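Side-chain contacts in uncharacterized protein (PDB 2R3S), which is probably an O-methyltransferase that transfers a methyl group to a substrate not yet identified, and pairs with a second copy of itself: residues 55-58 against 59-63; 91-94 against 95-98. All coordinates share one frame; numbering follows the deposited sequence.

Contact 1: 55-58 against 59-63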
# COMPACT_ATOMS: atom_id res chain seq x y z
N GLY A 55 -10.73 12.45 -14.24
CA GLY A 55 -10.55 11.31 -13.33
C GLY A 55 -9.89 10.12 -14.00
O GLY A 55 -8.94 9.57 -13.48
N MSE A 56 -10.41 9.76 -15.18
CA MSE A 56 -9.79 8.72 -15.98
C MSE A 56 -8.32 9.05 -16.31
O MSE A 56 -7.46 8.19 -16.20
CB MSE A 56 -10.60 8.45 -17.25
CG MSE A 56 -10.07 7.27 -18.07
SE MSE A 56 -10.09 5.60 -17.05
CE MSE A 56 -12.05 5.40 -16.81
N ARG A 57 -8.04 10.30 -16.66
CA ARG A 57 -6.68 10.70 -17.04
C ARG A 57 -5.72 10.58 -15.87
O ARG A 57 -4.60 10.12 -16.04
CB ARG A 57 -6.66 12.15 -17.54
CG ARG A 57 -5.29 12.68 -17.95
CD ARG A 57 -4.62 13.48 -16.85
NE ARG A 57 -5.39 14.66 -16.49
CZ ARG A 57 -5.09 15.50 -15.51
NH1 ARG A 57 -4.01 15.32 -14.76
NH2 ARG A 57 -5.87 16.55 -15.28
N MSE A 58 -6.16 11.05 -14.70
CA MSE A 58 -5.33 11.01 -13.50
C MSE A 58 -5.08 9.57 -13.05
O MSE A 58 -3.94 9.21 -12.73
CB MSE A 58 -5.97 11.86 -12.41
CG MSE A 58 -5.99 13.32 -12.82
SE MSE A 58 -7.38 14.41 -12.03
CE MSE A 58 -6.25 15.45 -10.80
N LEU A 59 -6.13 8.73 -13.05
CA LEU A 59 -5.95 7.29 -12.78
C LEU A 59 -4.98 6.60 -13.77
O LEU A 59 -4.10 5.86 -13.36
CB LEU A 59 -7.32 6.56 -12.76
CG LEU A 59 -7.32 5.05 -12.39
CD1 LEU A 59 -6.76 4.81 -10.97
CD2 LEU A 59 -8.74 4.44 -12.58
N CYS A 60 -5.17 6.81 -15.06
CA CYS A 60 -4.37 6.11 -16.07
C CYS A 60 -2.92 6.57 -16.08
O CYS A 60 -2.04 5.74 -16.23
CB CYS A 60 -4.98 6.27 -17.46
SG CYS A 60 -6.55 5.34 -17.66
N ASP A 61 -2.66 7.86 -15.92
CA ASP A 61 -1.26 8.34 -15.78
C ASP A 61 -0.58 7.65 -14.60
O ASP A 61 0.55 7.20 -14.70
CB ASP A 61 -1.19 9.84 -15.58
CG ASP A 61 -1.49 10.62 -16.83
OD1 ASP A 61 -1.33 10.08 -17.94
OD2 ASP A 61 -1.88 11.80 -16.69
N TYR A 62 -1.30 7.52 -13.49
CA TYR A 62 -0.79 6.83 -12.31
C TYR A 62 -0.55 5.35 -12.60
O TYR A 62 0.48 4.80 -12.23
CB TYR A 62 -1.76 7.01 -11.14
CG TYR A 62 -1.25 6.52 -9.79
CD1 TYR A 62 -1.46 5.22 -9.38
CD2 TYR A 62 -0.57 7.37 -8.94
CE1 TYR A 62 -1.00 4.78 -8.15
CE2 TYR A 62 -0.10 6.94 -7.72
CZ TYR A 62 -0.31 5.65 -7.33
OH TYR A 62 0.12 5.23 -6.11
N LEU A 63 -1.49 4.71 -13.28
CA LEU A 63 -1.30 3.31 -13.69
C LEU A 63 -0.10 3.11 -14.64
O LEU A 63 0.50 2.07 -14.64
CB LEU A 63 -2.60 2.75 -14.31
CG LEU A 63 -3.77 2.60 -13.32
CD1 LEU A 63 -5.03 2.21 -14.10
CD2 LEU A 63 -3.54 1.63 -12.10
O HOH W 1 -2.16 13.00 -14.56
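Successive turns of helix 53-65 meet here, with Met56 packing on Cys60 and Arg57 CD resting against Asp61 one turn on. The backbone bonds are regular i to i+4 bonds. Leu59 N donates to Gly55 O at 3.0 Å, almost straight at 172°, and Cys60 N donates to Met56 O at 2.9 Å. Met56 is a selenomethionine. Its CG lies anti to the backbone N (chi1 -174°), and bends at the next two torsions bring Met56 SE alongside Cys60 SG at 3.6 Å. Leu45 of helix 42-49 touches both of these side chains. Helices 42-49 and 53-65 are followed by the hairpin of strands 69-72 and 75-78, an order consistent with the winged-helix fold of O-methyltransferase dimerisation domains. Arg57 and Asp61 touch directly through the arginine's CD, while their polar ends are joined by water. Arg57 CD lies 3.2 Å from Asp61 OD2, but Arg57 NE is 4.5 Å from that oxygen, too far for a salt bridge. The water lies in the guanidinium plane, at the edge, and accepts from Arg57 NH1 at 3.0 Å. The same water donates to Asp61 OD2 at 2.5 Å. The guanidinium and carboxylate planes are 45° apart. Met58, also a selenomethionine, sets its CG 3.4 Å above the Arg57 guanidinium plane, toward its rim. Both charges have direct partners elsewhere: Arg57 NH2 forms a salt bridge with Asp299 of the second subunit, while Asp61 OD1 takes Tyr76 OH and Lys71 NZ from the hairpin.

Contact 2: 91-94 against 95-98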
# COMPACT_ATOMS: atom_id res chain seq x y z
N LYS A 91 -8.77 -15.43 -20.75
CA LYS A 91 -9.05 -16.63 -19.97
C LYS A 91 -8.29 -16.63 -18.65
O LYS A 91 -8.66 -17.35 -17.74
CB LYS A 91 -8.70 -17.89 -20.80
N PHE A 92 -7.22 -15.83 -18.54
CA PHE A 92 -6.36 -15.81 -17.33
C PHE A 92 -6.64 -14.63 -16.39
O PHE A 92 -5.88 -14.36 -15.46
CB PHE A 92 -4.90 -15.82 -17.79
CG PHE A 92 -4.59 -16.98 -18.66
CD1 PHE A 92 -4.43 -18.25 -18.10
CD2 PHE A 92 -4.56 -16.85 -20.04
CE1 PHE A 92 -4.20 -19.37 -18.90
CE2 PHE A 92 -4.33 -17.96 -20.85
CZ PHE A 92 -4.16 -19.22 -20.29
N TYR A 93 -7.76 -13.98 -16.61
CA TYR A 93 -8.22 -12.87 -15.80
C TYR A 93 -8.30 -13.27 -14.35
O TYR A 93 -9.01 -14.20 -14.01
CB TYR A 93 -9.60 -12.40 -16.27
CG TYR A 93 -10.18 -11.30 -15.43
CD1 TYR A 93 -9.71 -10.01 -15.53
CD2 TYR A 93 -11.22 -11.54 -14.54
CE1 TYR A 93 -10.20 -9.01 -14.77
CE2 TYR A 93 -11.75 -10.51 -13.77
CZ TYR A 93 -11.23 -9.25 -13.90
OH TYR A 93 -11.71 -8.19 -13.16
N VAL A 94 -7.59 -12.54 -13.49
CA VAL A 94 -7.63 -12.76 -12.06
C VAL A 94 -8.11 -11.53 -11.28
O VAL A 94 -8.13 -11.53 -10.07
CB VAL A 94 -6.25 -13.18 -11.53
CG1 VAL A 94 -5.93 -14.62 -12.00
CG2 VAL A 94 -5.20 -12.19 -11.95
N GLY A 95 -8.54 -10.51 -11.97
CA GLY A 95 -8.84 -9.24 -11.34
C GLY A 95 -9.85 -9.28 -10.21
O GLY A 95 -9.78 -8.45 -9.34
N ASP A 96 -10.79 -10.22 -10.23
CA ASP A 96 -11.80 -10.26 -9.18
C ASP A 96 -11.31 -10.89 -7.89
O ASP A 96 -12.06 -10.97 -6.92
CB ASP A 96 -13.09 -10.89 -9.68
CG ASP A 96 -13.77 -10.04 -10.80
OD1 ASP A 96 -13.43 -8.84 -11.01
OD2 ASP A 96 -14.65 -10.58 -11.47
N ALA A 97 -10.03 -11.29 -7.85
CA ALA A 97 -9.41 -11.70 -6.57
C ALA A 97 -9.55 -10.60 -5.52
O ALA A 97 -9.55 -10.90 -4.31
CB ALA A 97 -7.91 -12.11 -6.76
N ILE A 98 -9.65 -9.34 -5.95
CA ILE A 98 -9.80 -8.23 -4.99
C ILE A 98 -11.06 -8.36 -4.12
O ILE A 98 -11.16 -7.75 -3.06
CB ILE A 98 -9.80 -6.80 -5.67
CG1 ILE A 98 -11.03 -6.60 -6.58
CG2 ILE A 98 -8.49 -6.53 -6.42
CD1 ILE A 98 -11.29 -5.06 -6.97
O HOH W 2 -10.96 -12.80 -11.55
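Asp96 OD1 is gripped twice: Tyr93 OH donates to it at 2.8 Å, and Arg88 NH2 forms a salt bridge with it. The tyrosine hydroxyl comes from above the carboxylate plane, 58° out of it. Ring and carboxylate are nearly perpendicular, and Asp96 CG lies at the ring edge, 3.6 Å from Tyr93 CE2. With Tyr93 CG anti to the backbone N (chi1 177°), the ring folds forward along the chain and covers Gly95. Gly95 N sits 3.4 Å above the Tyr93 ring plane, over its centre. Gly95 CA makes a CH-pi contact, 4.0 Å from the Tyr93 centroid. Replacing Tyr93 with an alanine would probably cost Asp96 OD1 the hydroxyl bond and uncover the backbone of Gly95. A water accepts from Asp96 N at 2.9 Å and gives a weak bond to Tyr93 O. Val94 packs on Phe85 and on Phe10 of the second subunit. Val94 O accepts from Ala97 N at 2.9 Å, the i to i+3 bond of a 3-10 turn, which here leads into helix 98-101.

Overall arrangement
From the N terminus the chain passes through helix 17-28 and, later, helix 42-49. Contact 1 follows within helix 53-65, one turn against the next. The chain then runs through strands 69-72 and 75-78 and helix 80-85. Contact 2 lies in the connection from there to helix 98-101. The two are in series, neither nested nor crossed, and neither closes a long loop. The centres of contact 1 and contact 2 are about 21 Å apart, and the nearest atoms of contact 1 and contact 2 about 11 Å apart. Helix 17-28 is common to both: Tyr62 and Leu63 pack on it from 59-63, and Tyr93 meets Val27 from 91-94. The second subunit also touches both, so each lies at the dimer interface.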